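Local coordinates for iron uptake protein A2 (Synechocystis sp., PDB 2VOZ), which binds ferric iron in the periplasm, probably as a substrate-binding subunit of an ABC transporter that imports Fe(3+), at residues 32-37 and 278-283; 49-54 and 292-297; 172-177 and 187-192. One frame throughout, in Å; residues are numbered along the deposited sequence.

Contact 1: residues 32-37 and 278-283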
ATOM      1  N   GLN B  32      23.415  16.169 -10.678  1.00 35.69           N
ATOM      2  CA  GLN B  32      22.502  15.463  -9.731  1.00 34.55           C
ATOM      3  C   GLN B  32      21.482  16.436  -9.103  1.00 33.55           C
ATOM      4  O   GLN B  32      21.562  17.669  -9.256  1.00 33.37           O
ATOM      5  CB  GLN B  32      23.301  14.706  -8.651  1.00 35.23           C
ATOM      6  CG  GLN B  32      23.998  13.430  -9.143  1.00 38.16           C
ATOM      7  CD  GLN B  32      23.040  12.245  -9.307  1.00 42.04           C
ATOM      8  OE1 GLN B  32      22.958  11.640 -10.382  1.00 43.99           O
ATOM      9  NE2 GLN B  32      22.300  11.919  -8.238  1.00 42.57           N
ATOM     10  N   SER B  33      20.520  15.863  -8.397  1.00 31.65           N
ATOM     11  CA  SER B  33      19.380  16.607  -7.889  1.00 30.03           C
ATOM     12  C   SER B  33      19.749  17.371  -6.638  1.00 28.42           C
ATOM     13  O   SER B  33      20.731  17.025  -5.972  1.00 27.72           O
ATOM     14  CB  SER B  33      18.261  15.627  -7.526  1.00 30.12           C
ATOM     15  OG  SER B  33      17.977  14.759  -8.600  1.00 30.81           O
ATOM     16  N   ARG B  34      18.940  18.395  -6.329  1.00 26.10           N
ATOM     17  CA  ARG B  34      18.888  18.994  -4.999  1.00 24.34           C
ATOM     18  C   ARG B  34      18.504  17.884  -4.064  1.00 22.14           C
ATOM     19  O   ARG B  34      17.720  16.995  -4.415  1.00 21.57           O
ATOM     20  CB  ARG B  34      17.818  20.073  -4.915  1.00 25.00           C
ATOM     21  CG  ARG B  34      17.958  21.127  -5.982  1.00 28.28           C
ATOM     22  CD  ARG B  34      17.417  22.469  -5.548  1.00 31.91           C
ATOM     23  NE  ARG B  34      18.389  23.155  -4.699  1.00 36.74           N
ATOM     24  CZ  ARG B  34      18.512  24.476  -4.578  1.00 36.10           C
ATOM     25  NH1 ARG B  34      17.735  25.308  -5.281  1.00 37.16           N
ATOM     26  NH2 ARG B  34      19.433  24.957  -3.754  1.00 35.48           N
ATOM     27  N   THR B  35      19.042  17.934  -2.861  1.00 20.29           N
ATOM     28  CA  THR B  35      18.752  16.897  -1.913  0.60 18.93           C
ATOM     29  C   THR B  35      18.513  17.493  -0.537  1.00 17.71           C
ATOM     30  O   THR B  35      19.156  18.478  -0.138  1.00 16.50           O
ATOM     31  CB  THR B  35      19.860  15.815  -1.877  0.60 20.18           C
ATOM     32  OG1 THR B  35      19.480  14.756  -0.992  0.60 21.13           O
ATOM     33  CG2 THR B  35      21.201  16.392  -1.446  0.60 19.65           C
ATOM     34  N   ILE B  36      17.541  16.910   0.151  1.00 15.66           N
ATOM     35  CA  ILE B  36      17.316  17.249   1.565  1.00 13.97           C
ATOM     36  C   ILE B  36      16.886  16.011   2.334  1.00 13.18           C
ATOM     37  O   ILE B  36      16.391  15.032   1.762  1.00 12.70           O
ATOM     38  CB  ILE B  36      16.210  18.303   1.750  1.00 13.84           C
ATOM     39  CG1 ILE B  36      14.894  17.811   1.137  1.00 14.10           C
ATOM     40  CG2 ILE B  36      16.637  19.671   1.189  1.00 13.78           C
ATOM     41  CD1 ILE B  36      13.680  18.523   1.737  1.00 14.92           C
ATOM     42  N   ASN B  37      17.039  16.084   3.653  1.00 12.73           N
ATOM     43  CA  ASN B  37      16.525  15.060   4.550  1.00 12.25           C
ATOM     44  C   ASN B  37      15.302  15.656   5.226  1.00 12.47           C
ATOM     45  O   ASN B  37      15.413  16.565   6.064  1.00 13.04           O
ATOM     46  CB  ASN B  37      17.587  14.692   5.591  1.00 12.17           C
ATOM     47  CG  ASN B  37      18.866  14.208   4.933  1.00 13.52           C
ATOM     48  OD1 ASN B  37      18.812  13.384   4.017  1.00 16.58           O
ATOM     49  ND2 ASN B  37      19.999  14.766   5.337  1.00 16.67           N
ATOM     50  N   ALA B 278      17.175  23.288   1.660  1.00 10.80           N
ATOM     51  CA  ALA B 278      16.043  23.245   2.612  1.00 10.45           C
ATOM     52  C   ALA B 278      15.146  24.476   2.438  1.00 10.66           C
ATOM     53  O   ALA B 278      13.920  24.381   2.347  1.00 10.01           O
ATOM     54  CB  ALA B 278      16.578  23.147   4.085  1.00 11.02           C
ATOM     55  N   ILE B 279      15.784  25.637   2.310  1.00 10.32           N
ATOM     56  CA  ILE B 279      15.037  26.860   2.078  1.00 11.09           C
ATOM     57  C   ILE B 279      14.340  26.775   0.735  1.00 10.07           C
ATOM     58  O   ILE B 279      13.157  27.123   0.625  1.00 10.80           O
ATOM     59  CB  ILE B 279      15.947  28.105   2.204  1.00 10.78           C
ATOM     60  CG1 ILE B 279      16.451  28.215   3.665  1.00 10.00           C
ATOM     61  CG2 ILE B 279      15.247  29.387   1.641  1.00 12.12           C
ATOM     62  CD1 ILE B 279      17.542  29.232   3.803  1.00 15.47           C
ATOM     63  N   ALA B 280      15.044  26.264  -0.275  1.00 10.80           N
ATOM     64  CA  ALA B 280      14.468  26.100  -1.615  1.00 10.84           C
ATOM     65  C   ALA B 280      13.233  25.179  -1.578  1.00 10.84           C
ATOM     66  O   ALA B 280      12.246  25.405  -2.283  1.00 10.50           O
ATOM     67  CB  ALA B 280      15.525  25.550  -2.582  1.00 11.30           C
ATOM     68  N   PHE B 281      13.316  24.159  -0.739  1.00  9.84           N
ATOM     69  CA  PHE B 281      12.228  23.231  -0.577  1.00 10.21           C
ATOM     70  C   PHE B 281      11.028  23.955   0.037  1.00  9.06           C
ATOM     71  O   PHE B 281       9.916  23.803  -0.468  1.00 10.25           O
ATOM     72  CB  PHE B 281      12.620  22.037   0.285  1.00  9.60           C
ATOM     73  CG  PHE B 281      11.497  21.073   0.468  1.00 10.62           C
ATOM     74  CD1 PHE B 281      11.122  20.230  -0.582  1.00 12.28           C
ATOM     75  CD2 PHE B 281      10.797  21.025   1.664  1.00 12.08           C
ATOM     76  CE1 PHE B 281      10.096  19.323  -0.436  1.00 14.08           C
ATOM     77  CE2 PHE B 281       9.734  20.098   1.809  1.00 12.83           C
ATOM     78  CZ  PHE B 281       9.390  19.282   0.758  1.00 11.49           C
ATOM     79  N   LEU B 282      11.229  24.738   1.101  1.00  8.04           N
ATOM     80  CA  LEU B 282      10.107  25.509   1.698  1.00  8.58           C
ATOM     81  C   LEU B 282       9.484  26.427   0.671  1.00  7.87           C
ATOM     82  O   LEU B 282       8.260  26.506   0.555  1.00  9.24           O
ATOM     83  CB  LEU B 282      10.542  26.332   2.929  1.00  9.06           C
ATOM     84  CG  LEU B 282      11.034  25.527   4.143  1.00 11.81           C
ATOM     85  CD1 LEU B 282      11.417  26.549   5.183  1.00 13.83           C
ATOM     86  CD2 LEU B 282       9.944  24.548   4.637  1.00 15.16           C
ATOM     87  N   GLU B 283      10.315  27.077  -0.133  1.00  8.68           N
ATOM     88  CA  GLU B 283       9.792  27.936  -1.223  1.00  9.40           C
ATOM     89  C   GLU B 283       8.953  27.155  -2.220  1.00  9.94           C
ATOM     90  O   GLU B 283       7.888  27.630  -2.688  1.00 10.21           O
ATOM     91  CB  GLU B 283      10.929  28.699  -1.941  1.00 10.54           C
ATOM     92  CG  GLU B 283      11.568  29.698  -0.966  1.00  9.59           C
ATOM     93  CD  GLU B 283      12.842  30.385  -1.470  1.00 13.76           C
ATOM     94  OE1 GLU B 283      13.416  29.974  -2.515  1.00 16.42           O
ATOM     95  OE2 GLU B 283      13.261  31.345  -0.776  1.00 16.42           O
TER
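Ile36 fills the tight half of this contact. Its CD1 methyl sits over one face of the Phe281 ring, 3.6 Å from CG, displaced from the ring centre toward the rim. The approach is a CH-pi contact, with CD1 only 19° off the ring normal. The two side chains cross at about a right angle, with the methyl end of Ile36 on the flat of the ring. The second branch goes to the backbone of the helix: Ile36 CG2 lies 3.7 Å from Ala278 N. Ile36 places CG1 between its own N and carbonyl carbon (chi1 58°), the crowded position, and this sends CD1 to the ring while CG2 takes the other direction. An alanine here would strip off both branches and would probably leave a gap over the Phe281 face and beside the helix backbone at Ala278.

The Arg34 end is looser and faces solvent. There the CA atoms of Arg34 and Ala280 are 9.0 Å apart, against 6.2 Å between those of Ile36 and Ala278. A bend at chi3 (80°) turns the guanidinium so that one of its faces lies on the Ala280 methyl, with NH1 3.5 Å from CB. Nothing polar joins them. Arg34 NH1 is 6.9 Å from Glu283 OE1, too far for a salt bridge; Glu283 OE2 is hydrogen-bonded to Ser105 OG.

In this solute-binding protein the strand 35-40 runs parallel to both 56-61 and 82-86. Helix 275-285 packs on the same sheet: Phe281 touches Val57, Ala278 touches Ile82, and Leu282 reaches Ile82 and strand 261-268. The Phe281 ring also meets Phe54 of helix 48-54 edge-to-face.

Contact 2: residues 49-54 and 292-297; sequences ALYDAF and RYFAEG
Leu50 sets its two methyls against the backbone N and ring edge of Phe294 and the CB of Tyr293. Leu50 CD1 lies 3.6 Å from Phe294 N and also meets the edge of the Phe294 ring, in the ring plane, 3.9 Å from Phe294 CD2. Leu50 CD2 turns to the neighbouring residue and touches Tyr293 CB at 3.8 Å. With CD1 anti to CA (chi2 179°), Leu50 turns this methyl to Phe294 and the other to Tyr293. Tyr293 offers only the root of its side chain here. Its ring leads off to the second subunit, where its hydroxyl is hydrogen-bonded to Tyr284 of that subunit.

Segments 49-54 and 292-297 run roughly antiparallel, with 152° between their N-to-C directions and their axes 11.1 Å apart at closest approach. They belong to the periplasmic solute-binding fold, and helix 48-54 begins just after His43 and Tyr44, two of the iron ligands. Tyr51 packs close to that site, with its side chain about 5 Å from that of His43.

Tyr51 adds the second side-chain meeting. Its OH comes to the edge of the Phe294 ring, 3.7 Å from CE2, and the two side chains are inclined to each other. This is van der Waals contact between a hydroxyl oxygen and a ring edge. Phe294 has its CG anti to its own N (chi1 -161°), which brings the ring to the side where Leu50 and Tyr51 can both touch its rim. Arg42 makes a cation-pi contact with the Phe294 ring and a hydrogen bond to Phe294 O through NH2.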
ATOM      1  N   ALA B  49       5.056  12.366  -5.727  1.00 14.03           N
ATOM      2  CA  ALA B  49       5.318  13.050  -6.982  1.00 11.87           C
ATOM      3  C   ALA B  49       5.601  14.542  -6.714  1.00 11.62           C
ATOM      4  O   ALA B  49       6.361  15.179  -7.438  1.00 10.87           O
ATOM      5  CB  ALA B  49       4.153  12.883  -7.962  1.00 12.63           C
ATOM      6  N   LEU B  50       4.993  15.087  -5.647  1.00 10.93           N
ATOM      7  CA  LEU B  50       5.249  16.480  -5.304  1.00 12.29           C
ATOM      8  C   LEU B  50       6.714  16.636  -4.908  1.00 11.93           C
ATOM      9  O   LEU B  50       7.351  17.574  -5.323  1.00 13.19           O
ATOM     10  CB  LEU B  50       4.321  16.947  -4.181  1.00 13.26           C
ATOM     11  CG  LEU B  50       2.832  16.763  -4.431  1.00 15.37           C
ATOM     12  CD1 LEU B  50       2.044  17.269  -3.195  1.00 17.84           C
ATOM     13  CD2 LEU B  50       2.366  17.503  -5.724  1.00 15.80           C
ATOM     14  N   TYR B  51       7.244  15.671  -4.149  1.00 12.21           N
ATOM     15  CA  TYR B  51       8.623  15.747  -3.714  1.00 12.29           C
ATOM     16  C   TYR B  51       9.597  15.464  -4.833  1.00 12.06           C
ATOM     17  O   TYR B  51      10.606  16.128  -4.941  1.00 10.69           O
ATOM     18  CB  TYR B  51       8.885  14.790  -2.564  1.00 13.01           C
ATOM     19  CG  TYR B  51       8.101  15.112  -1.331  1.00 14.13           C
ATOM     20  CD1 TYR B  51       7.636  16.408  -1.087  1.00 15.01           C
ATOM     21  CD2 TYR B  51       7.854  14.127  -0.386  1.00 15.22           C
ATOM     22  CE1 TYR B  51       6.902  16.708   0.071  1.00 16.41           C
ATOM     23  CE2 TYR B  51       7.140  14.409   0.782  1.00 17.05           C
ATOM     24  CZ  TYR B  51       6.669  15.689   1.000  1.00 16.28           C
ATOM     25  OH  TYR B  51       5.947  15.947   2.160  1.00 16.91           O
ATOM     26  N   ASP B  52       9.299  14.478  -5.681  1.00 12.39           N
ATOM     27  CA  ASP B  52      10.170  14.169  -6.810  1.00 13.04           C
ATOM     28  C   ASP B  52      10.374  15.338  -7.748  1.00 12.57           C
ATOM     29  O   ASP B  52      11.463  15.502  -8.329  1.00 13.53           O
ATOM     30  CB  ASP B  52       9.615  12.995  -7.609  1.00 13.13           C
ATOM     31  CG  ASP B  52      10.119  11.673  -7.094  1.00 17.56           C
ATOM     32  OD1 ASP B  52      10.546  11.618  -5.907  1.00 19.85           O
ATOM     33  OD2 ASP B  52      10.092  10.680  -7.858  1.00 16.56           O
ATOM     34  N   ALA B  53       9.332  16.145  -7.922  1.00 11.99           N
ATOM     35  CA  ALA B  53       9.464  17.322  -8.778  1.00 12.12           C
ATOM     36  C   ALA B  53      10.538  18.264  -8.236  1.00 13.24           C
ATOM     37  O   ALA B  53      11.159  18.998  -8.992  1.00 13.39           O
ATOM     38  CB  ALA B  53       8.139  18.067  -8.953  1.00 13.31           C
ATOM     39  N   PHE B  54      10.728  18.267  -6.918  1.00 12.31           N
ATOM     40  CA  PHE B  54      11.766  19.110  -6.330  1.00 11.47           C
ATOM     41  C   PHE B  54      13.184  18.534  -6.520  1.00 12.01           C
ATOM     42  O   PHE B  54      14.125  19.243  -6.920  1.00 12.37           O
ATOM     43  CB  PHE B  54      11.492  19.274  -4.848  1.00 12.79           C
ATOM     44  CG  PHE B  54      12.536  20.083  -4.163  1.00 11.67           C
ATOM     45  CD1 PHE B  54      12.581  21.461  -4.352  1.00 14.48           C
ATOM     46  CD2 PHE B  54      13.511  19.451  -3.381  1.00 14.16           C
ATOM     47  CE1 PHE B  54      13.573  22.234  -3.734  1.00 14.75           C
ATOM     48  CE2 PHE B  54      14.518  20.206  -2.749  1.00 13.43           C
ATOM     49  CZ  PHE B  54      14.542  21.606  -2.947  1.00 14.57           C
ATOM     50  N   ARG B 292      -1.452  23.248  -4.356  1.00  8.27           N
ATOM     51  CA  ARG B 292      -2.763  22.736  -4.717  1.00  9.55           C
ATOM     52  C   ARG B 292      -2.872  21.293  -4.269  1.00  9.08           C
ATOM     53  O   ARG B 292      -3.829  20.898  -3.617  1.00  8.97           O
ATOM     54  CB  ARG B 292      -2.992  22.802  -6.213  1.00  9.12           C
ATOM     55  CG  ARG B 292      -4.423  22.428  -6.578  1.00  9.31           C
ATOM     56  CD  ARG B 292      -4.603  22.550  -8.048  1.00 10.81           C
ATOM     57  NE  ARG B 292      -6.004  22.291  -8.379  1.00 12.02           N
ATOM     58  CZ  ARG B 292      -6.488  22.374  -9.615  1.00 14.82           C
ATOM     59  NH1 ARG B 292      -5.681  22.725 -10.611  1.00 12.86           N
ATOM     60  NH2 ARG B 292      -7.780  22.147  -9.825  1.00 12.76           N
ATOM     61  N   TYR B 293      -1.878  20.493  -4.642  1.00  8.47           N
ATOM     62  CA  TYR B 293      -2.016  19.068  -4.386  1.00  7.84           C
ATOM     63  C   TYR B 293      -1.558  18.630  -2.999  1.00  8.19           C
ATOM     64  O   TYR B 293      -1.994  17.585  -2.515  1.00  7.93           O
ATOM     65  CB  TYR B 293      -1.322  18.279  -5.484  1.00  8.81           C
ATOM     66  CG  TYR B 293      -1.980  18.558  -6.805  1.00  8.07           C
ATOM     67  CD1 TYR B 293      -3.317  18.207  -7.033  1.00  7.66           C
ATOM     68  CD2 TYR B 293      -1.293  19.238  -7.793  1.00 11.67           C
ATOM     69  CE1 TYR B 293      -3.939  18.503  -8.246  0.50  5.89           C
ATOM     70  CE2 TYR B 293      -1.899  19.535  -9.016  1.00 13.37           C
ATOM     71  CZ  TYR B 293      -3.227  19.166  -9.219  1.00 11.83           C
ATOM     72  OH  TYR B 293      -3.804  19.460 -10.435  1.00 12.56           O
ATOM     73  N   PHE B 294      -0.700  19.429  -2.374  1.00  8.08           N
ATOM     74  CA  PHE B 294      -0.299  19.190  -1.025  1.00  8.59           C
ATOM     75  C   PHE B 294      -1.551  19.337  -0.133  1.00  9.48           C
ATOM     76  O   PHE B 294      -1.843  18.481   0.693  1.00  9.49           O
ATOM     77  CB  PHE B 294       0.784  20.171  -0.658  1.00 10.83           C
ATOM     78  CG  PHE B 294       1.584  19.772   0.515  1.00 10.91           C
ATOM     79  CD1 PHE B 294       1.639  20.602   1.647  1.00 13.00           C
ATOM     80  CD2 PHE B 294       2.322  18.583   0.506  1.00  9.67           C
ATOM     81  CE1 PHE B 294       2.435  20.249   2.758  1.00 14.81           C
ATOM     82  CE2 PHE B 294       3.119  18.215   1.607  1.00 12.50           C
ATOM     83  CZ  PHE B 294       3.171  19.026   2.740  1.00 14.93           C
ATOM     84  N   ALA B 295      -2.321  20.395  -0.370  1.00  8.99           N
ATOM     85  CA  ALA B 295      -3.547  20.624   0.409  1.00  9.40           C
ATOM     86  C   ALA B 295      -4.552  19.532   0.142  1.00  9.65           C
ATOM     87  O   ALA B 295      -5.192  19.086   1.054  1.00  9.54           O
ATOM     88  CB  ALA B 295      -4.190  22.015   0.100  1.00  9.08           C
ATOM     89  N   GLU B 296      -4.686  19.115  -1.122  1.00  9.16           N
ATOM     90  CA  GLU B 296      -5.641  18.049  -1.498  1.00 10.38           C
ATOM     91  C   GLU B 296      -5.416  16.789  -0.690  1.00  9.94           C
ATOM     92  O   GLU B 296      -6.363  16.091  -0.373  1.00 11.00           O
ATOM     93  CB  GLU B 296      -5.449  17.668  -2.972  1.00 11.26           C
ATOM     94  CG  GLU B 296      -6.125  18.607  -3.932  1.00 14.67           C
ATOM     95  CD  GLU B 296      -7.662  18.491  -3.891  1.00 15.88           C
ATOM     96  OE1 GLU B 296      -8.209  17.527  -3.313  1.00 16.08           O
ATOM     97  OE2 GLU B 296      -8.297  19.369  -4.447  1.00 14.69           O
ATOM     98  N   GLY B 297      -4.147  16.490  -0.399  1.00 10.07           N
ATOM     99  CA  GLY B 297      -3.744  15.205   0.224  1.00 10.08           C
ATOM    100  C   GLY B 297      -4.597  14.816   1.421  1.00 10.80           C
ATOM    101  O   GLY B 297      -4.995  13.629   1.596  1.00 11.57           O
TER

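Contact 3: residues 172-177 and 187-192; sequences SLTASR and RRWLQG
The six-membered ring of Trp189 has the aliphatic part of Arg177 over one face and Thr174 at its edge. Arg177 CG makes a CH-pi contact there, 4.1 Å from the ring centroid and 3.8 Å from CZ3. Thr174 OG1 approaches near the ring plane, 4.1 Å from CZ3. The guanidinium of Arg177 is not stacked on the indole: the two planes stand 51° apart.

The motif is a pair of consecutive helices, 168-181 and 183-195, joined by a short turn. They are obliquely antiparallel, the segments' N-to-C directions 138° apart. Helix 168-181 also carries Tyr169 of the iron site, its side chain about 9 Å from that of Thr174.

Leu190 closes the contact beside the ring. It meets Thr174 at about a right angle, its CD2 3.8 Å from OG1 and its CD1 4.0 Å from CG2. Helix 333-342 packs against both residues through Met340. The polar end of Trp189 is satisfied by Tyr148 O, and Arg177 NH2 forms a salt bridge with Glu149.

Beyond CG the Arg177 chain bends at chi2 and again at chi3 (97°). This brings the charged head back to Ser176, while CG, placed by chi1, stays over the indole. Arg177 NE and NH1 grip Ser176 OG side-on, in the guanidinium plane, and Ser176 OG in turn donates to Leu173 O at 2.7 Å.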
ATOM      1  N   SER B 172      -4.646  23.435  21.129  1.00  7.94           N
ATOM      2  CA  SER B 172      -4.519  24.640  20.320  1.00  7.01           C
ATOM      3  C   SER B 172      -5.780  25.518  20.280  1.00  8.24           C
ATOM      4  O   SER B 172      -5.681  26.774  20.296  1.00  7.49           O
ATOM      5  CB  SER B 172      -4.013  24.277  18.908  1.00  7.85           C
ATOM      6  OG  SER B 172      -2.645  23.845  19.012  1.00  7.91           O
ATOM      7  N   LEU B 173      -6.960  24.895  20.243  1.00  7.22           N
ATOM      8  CA  LEU B 173      -8.186  25.675  20.294  1.00  8.00           C
ATOM      9  C   LEU B 173      -8.280  26.423  21.603  1.00  7.41           C
ATOM     10  O   LEU B 173      -8.576  27.622  21.622  1.00  8.10           O
ATOM     11  CB  LEU B 173      -9.412  24.815  20.085  1.00  8.41           C
ATOM     12  CG  LEU B 173     -10.748  25.551  20.175  1.00  7.63           C
ATOM     13  CD1 LEU B 173     -10.894  26.691  19.169  1.00 13.14           C
ATOM     14  CD2 LEU B 173     -11.898  24.539  19.997  1.00 13.21           C
ATOM     15  N   THR B 174      -7.982  25.742  22.698  1.00  6.40           N
ATOM     16  CA  THR B 174      -8.064  26.424  23.985  1.00  7.61           C
ATOM     17  C   THR B 174      -7.005  27.516  24.088  1.00  7.62           C
ATOM     18  O   THR B 174      -7.268  28.600  24.605  1.00  7.98           O
ATOM     19  CB  THR B 174      -7.897  25.433  25.109  1.00  6.12           C
ATOM     20  OG1 THR B 174      -8.995  24.486  25.113  1.00  8.84           O
ATOM     21  CG2 THR B 174      -7.819  26.142  26.469  1.00  8.99           C
ATOM     22  N   ALA B 175      -5.810  27.220  23.575  1.00  7.78           N
ATOM     23  CA  ALA B 175      -4.714  28.193  23.576  1.00  8.14           C
ATOM     24  C   ALA B 175      -5.134  29.453  22.853  1.00  8.68           C
ATOM     25  O   ALA B 175      -4.821  30.559  23.279  1.00  8.28           O
ATOM     26  CB  ALA B 175      -3.523  27.575  22.889  1.00  9.14           C
ATOM     27  N   SER B 176      -5.831  29.285  21.731  1.00  8.40           N
ATOM     28  CA  SER B 176      -6.321  30.463  20.997  1.00  8.56           C
ATOM     29  C   SER B 176      -7.319  31.291  21.830  1.00  9.35           C
ATOM     30  O   SER B 176      -7.304  32.524  21.755  1.00  9.62           O
ATOM     31  CB  SER B 176      -6.916  30.068  19.651  1.00  9.64           C
ATOM     32  OG  SER B 176      -8.212  29.529  19.765  1.00  9.38           O
ATOM     33  N   ARG B 177      -8.172  30.628  22.613  1.00  7.72           N
ATOM     34  CA  ARG B 177      -9.125  31.358  23.433  1.00  8.62           C
ATOM     35  C   ARG B 177      -8.374  32.119  24.523  1.00  9.40           C
ATOM     36  O   ARG B 177      -8.750  33.255  24.829  1.00 10.19           O
ATOM     37  CB  ARG B 177     -10.162  30.429  24.061  1.00  9.72           C
ATOM     38  CG  ARG B 177     -11.054  29.670  23.069  1.00  8.35           C
ATOM     39  CD  ARG B 177     -11.691  30.608  22.016  1.00 10.68           C
ATOM     40  NE  ARG B 177     -10.893  30.581  20.799  1.00 10.49           N
ATOM     41  CZ  ARG B 177     -11.274  31.124  19.637  1.00 11.41           C
ATOM     42  NH1 ARG B 177     -10.490  31.004  18.571  1.00 11.87           N
ATOM     43  NH2 ARG B 177     -12.426  31.786  19.566  1.00 10.18           N
ATOM     44  N   ARG B 187     -11.019  30.138  31.380  1.00 10.80           N
ATOM     45  CA  ARG B 187     -11.333  29.166  32.417  1.00 11.98           C
ATOM     46  C   ARG B 187     -12.851  29.040  32.599  1.00 12.01           C
ATOM     47  O   ARG B 187     -13.380  27.937  32.695  1.00 12.48           O
ATOM     48  CB  ARG B 187     -10.661  29.574  33.728  1.00 11.31           C
ATOM     49  CG  ARG B 187     -10.823  28.537  34.790  1.00 14.10           C
ATOM     50  CD  ARG B 187     -10.089  29.011  36.055  1.00 18.07           C
ATOM     51  NE  ARG B 187     -10.527  28.214  37.192  1.00 24.48           N
ATOM     52  CZ  ARG B 187     -11.664  28.433  37.855  1.00 25.87           C
ATOM     53  NH1 ARG B 187     -11.987  27.651  38.880  1.00 29.71           N
ATOM     54  NH2 ARG B 187     -12.472  29.456  37.511  1.00 29.52           N
ATOM     55  N   ARG B 188     -13.547  30.171  32.611  1.00 12.32           N
ATOM     56  CA  ARG B 188     -14.988  30.160  32.799  1.00 12.25           C
ATOM     57  C   ARG B 188     -15.672  29.455  31.600  1.00 10.77           C
ATOM     58  O   ARG B 188     -16.592  28.642  31.778  1.00 11.44           O
ATOM     59  CB  ARG B 188     -15.478  31.595  32.967  1.00 13.46           C
ATOM     60  CG  ARG B 188     -16.982  31.689  33.135  1.00 15.92           C
ATOM     61  CD  ARG B 188     -17.307  32.854  34.032  1.00 19.81           C
ATOM     62  NE  ARG B 188     -18.737  33.092  34.267  1.00 20.79           N
ATOM     63  CZ  ARG B 188     -19.469  32.577  35.263  1.00 24.06           C
ATOM     64  NH1 ARG B 188     -18.968  31.695  36.145  1.00 20.35           N
ATOM     65  NH2 ARG B 188     -20.742  32.945  35.368  1.00 24.84           N
ATOM     66  N   TRP B 189     -15.185  29.743  30.396  1.00 10.57           N
ATOM     67  CA  TRP B 189     -15.687  29.087  29.175  1.00  9.59           C
ATOM     68  C   TRP B 189     -15.454  27.577  29.264  1.00  9.67           C
ATOM     69  O   TRP B 189     -16.387  26.813  29.017  1.00  9.52           O
ATOM     70  CB  TRP B 189     -15.001  29.647  27.921  1.00 10.31           C
ATOM     71  CG  TRP B 189     -15.265  28.786  26.698  1.00  9.44           C
ATOM     72  CD1 TRP B 189     -16.446  28.650  26.022  1.00 12.95           C
ATOM     73  CD2 TRP B 189     -14.303  28.005  25.994  1.00 10.80           C
ATOM     74  NE1 TRP B 189     -16.287  27.788  24.944  1.00 12.06           N
ATOM     75  CE2 TRP B 189     -14.975  27.384  24.903  1.00 10.00           C
ATOM     76  CE3 TRP B 189     -12.936  27.753  26.182  1.00 10.71           C
ATOM     77  CZ2 TRP B 189     -14.317  26.526  23.993  1.00 10.43           C
ATOM     78  CZ3 TRP B 189     -12.279  26.897  25.277  1.00 12.14           C
ATOM     79  CH2 TRP B 189     -12.978  26.309  24.181  1.00 11.64           C
ATOM     80  N   LEU B 190     -14.232  27.151  29.638  1.00  9.02           N
ATOM     81  CA  LEU B 190     -13.934  25.705  29.758  1.00  9.30           C
ATOM     82  C   LEU B 190     -14.865  25.047  30.775  1.00  9.09           C
ATOM     83  O   LEU B 190     -15.336  23.947  30.568  1.00  8.89           O
ATOM     84  CB  LEU B 190     -12.487  25.445  30.167  1.00  9.16           C
ATOM     85  CG  LEU B 190     -11.414  25.794  29.129  1.00  9.86           C
ATOM     86  CD1 LEU B 190     -10.059  25.873  29.777  1.00  9.77           C
ATOM     87  CD2 LEU B 190     -11.471  24.769  27.967  1.00  8.85           C
ATOM     88  N   GLN B 191     -15.076  25.693  31.915  1.00  9.50           N
ATOM     89  CA  GLN B 191     -15.961  25.139  32.920  1.00 10.20           C
ATOM     90  C   GLN B 191     -17.348  24.866  32.357  1.00 10.05           C
ATOM     91  O   GLN B 191     -17.906  23.790  32.573  1.00 11.42           O
ATOM     92  CB  GLN B 191     -16.106  26.136  34.074  1.00 10.36           C
ATOM     93  CG  GLN B 191     -14.847  26.176  34.936  1.00 12.22           C
ATOM     94  CD  GLN B 191     -14.980  27.221  36.005  1.00 12.30           C
ATOM     95  OE1 GLN B 191     -15.423  28.336  35.745  1.00 13.46           O
ATOM     96  NE2 GLN B 191     -14.594  26.873  37.218  1.00 17.86           N
ATOM     97  N   GLY B 192     -17.913  25.842  31.641  1.00 10.02           N
ATOM     98  CA  GLY B 192     -19.233  25.673  31.023  1.00 10.64           C
ATOM     99  C   GLY B 192     -19.258  24.590  29.943  1.00  9.90           C
ATOM    100  O   GLY B 192     -20.190  23.786  29.876  1.00  9.92           O
TER

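In the fold
The modelled chain begins at residues 32-37, runs through strand 35-40, passes the iron ligands His43 and Tyr44, and enters helix 48-54. Contact 3 comes next: residues 172-177 and 187-192 close a short local loop between successive helices. Much later, helix 275-285 returns to the first strand and closes contact 1. Helix 288-297 then returns to helix 48-54 and closes contact 2. The loops of contacts 1 and 2 cross, and contact 3 falls within both. Together contacts 1 and 2 tie the first strand and helix to two late helices, and they touch where Phe281 packs on Tyr51. Contact 3 stands apart, beyond the chain's centre, its nearest atoms about 17 Å from contact 2.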